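Local coordinates for glutaredoxin related protein (Sulfolobus solfataricus, PDB 4MNN) that belongs to the glutaredoxin family, has a thioredoxin fold and probably works as a protein disulfide oxidoreductase in thiol-disulfide exchange, at residues G17-Q22 and N76-I81. Sequence-based numbering, arbitrary orientation.
Sequences GDITIQ and NSLVRI
The tip of I19 comes in across the branched side of I81: its CD1 lies 3.4 Å from CG2 of I81, tighter than usual for two carbons, and the two side chains cross at about a right angle. Beta-branching suits I81 here, because CG2 is a methyl close to the backbone for I19 to meet. In I19, chi1 (-95°), twisted away from the relaxed staggered value, puts CG1 beside the backbone N and 3.7 Å from the backbone O of L78; chi1 and chi2 together turn CD1 onto I81. The other branch of I19, CG2, faces CG of L78 at 4.3 Å, so the beta-branched residue spans one turn of the helix with its two arms. Farther along the strand, the extended chain of I21 lets its CD1 reach the helix and touch CD2 of L78 at 4.0 Å, again with the side chains crossed. The forked end of L78 thus serves both isoleucines of the strand, I19 and I21, and L78 also touches L11 of helix 4-11. Strand 19-22 and helix 76-81 run roughly antiparallel, at 141° with a closest approach of the axes of 9.5 Å, in a helix-on-sheet layer of the thioredoxin fold. All four touching residues are buried and no hydrogen bond crosses, consistent with apolar fit and exclusion of water, not polar bonds, joining these two segments.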
# COMPACT_ATOMS: atom_id res chain seq x y z
N GLY A 17 -4.25 4.68 18.14
CA GLY A 17 -4.00 3.31 17.69
C GLY A 17 -2.53 2.89 17.77
O GLY A 17 -1.76 3.52 18.49
N ASP A 18 -2.15 1.85 17.03
CA ASP A 18 -0.77 1.37 17.05
C ASP A 18 -0.30 1.07 15.62
O ASP A 18 0.43 0.09 15.38
CB ASP A 18 -0.64 0.13 17.92
CG ASP A 18 -1.30 -1.08 17.30
OD1 ASP A 18 -2.25 -0.88 16.52
OD2 ASP A 18 -0.86 -2.22 17.60
N ILE A 19 -0.73 1.90 14.68
CA ILE A 19 -0.27 1.75 13.31
C ILE A 19 1.22 2.11 13.38
O ILE A 19 1.62 3.03 14.12
CB ILE A 19 -0.99 2.74 12.35
CG1 ILE A 19 -2.19 2.07 11.69
CG2 ILE A 19 -0.03 3.23 11.27
CD1 ILE A 19 -1.83 1.12 10.54
N THR A 20 2.05 1.36 12.65
CA THR A 20 3.48 1.65 12.61
C THR A 20 3.90 1.63 11.14
O THR A 20 3.55 0.70 10.43
CB THR A 20 4.32 0.59 13.34
OG1 THR A 20 4.01 0.60 14.74
CG2 THR A 20 5.81 0.92 13.19
N ILE A 21 4.63 2.66 10.71
CA ILE A 21 5.10 2.75 9.33
C ILE A 21 6.61 2.58 9.33
O ILE A 21 7.29 3.22 10.14
CB ILE A 21 4.79 4.14 8.73
CG1 ILE A 21 3.31 4.23 8.38
CG2 ILE A 21 5.67 4.44 7.53
CD1 ILE A 21 2.87 5.63 8.04
N GLN A 22 7.15 1.70 8.48
CA GLN A 22 8.59 1.58 8.38
C GLN A 22 8.89 2.12 6.99
O GLN A 22 8.28 1.70 6.02
CB GLN A 22 9.07 0.14 8.45
CG GLN A 22 8.68 -0.58 9.71
CD GLN A 22 9.32 -1.95 9.78
OE1 GLN A 22 9.38 -2.65 8.77
NE2 GLN A 22 9.79 -2.34 10.95
N ASN A 76 -6.08 6.67 3.66
CA ASN A 76 -7.30 5.96 4.00
C ASN A 76 -7.00 4.59 4.58
O ASN A 76 -7.70 4.11 5.48
CB ASN A 76 -8.16 5.76 2.77
CG ASN A 76 -9.36 6.67 2.73
OD1 ASN A 76 -9.27 7.83 3.08
ND2 ASN A 76 -10.48 6.14 2.26
N SER A 77 -5.99 3.92 4.03
CA SER A 77 -5.70 2.59 4.52
C SER A 77 -5.20 2.66 5.93
O SER A 77 -5.46 1.78 6.74
CB SER A 77 -4.66 1.85 3.65
OG SER A 77 -3.35 2.41 3.76
N LEU A 78 -4.42 3.70 6.25
CA LEU A 78 -3.91 3.80 7.63
C LEU A 78 -5.07 3.89 8.63
O LEU A 78 -5.07 3.25 9.69
CB LEU A 78 -3.05 5.06 7.74
CG LEU A 78 -1.51 4.93 7.60
CD1 LEU A 78 -1.09 3.75 6.83
CD2 LEU A 78 -0.93 6.23 7.06
N VAL A 79 -6.04 4.74 8.30
CA VAL A 79 -7.19 4.92 9.19
C VAL A 79 -8.00 3.63 9.30
O VAL A 79 -8.41 3.24 10.39
CB VAL A 79 -8.08 6.07 8.67
CG1 VAL A 79 -9.37 6.20 9.53
CG2 VAL A 79 -7.26 7.37 8.66
N ARG A 80 -8.25 2.96 8.17
CA ARG A 80 -9.05 1.73 8.19
C ARG A 80 -8.36 0.64 9.00
O ARG A 80 -8.99 -0.04 9.82
CB ARG A 80 -9.32 1.22 6.77
CG ARG A 80 -10.21 2.10 5.90
CD ARG A 80 -10.99 1.23 4.88
NE ARG A 80 -11.97 2.06 4.18
CZ ARG A 80 -11.76 2.66 3.02
NH1 ARG A 80 -10.60 2.51 2.38
NH2 ARG A 80 -12.70 3.46 2.51
N ILE A 81 -7.05 0.48 8.79
CA ILE A 81 -6.30 -0.52 9.52
C ILE A 81 -6.27 -0.18 11.03
O ILE A 81 -6.47 -1.06 11.88
CB ILE A 81 -4.87 -0.63 8.94
CG1 ILE A 81 -4.92 -1.29 7.57
CG2 ILE A 81 -3.96 -1.48 9.85
CD1 ILE A 81 -3.65 -1.05 6.74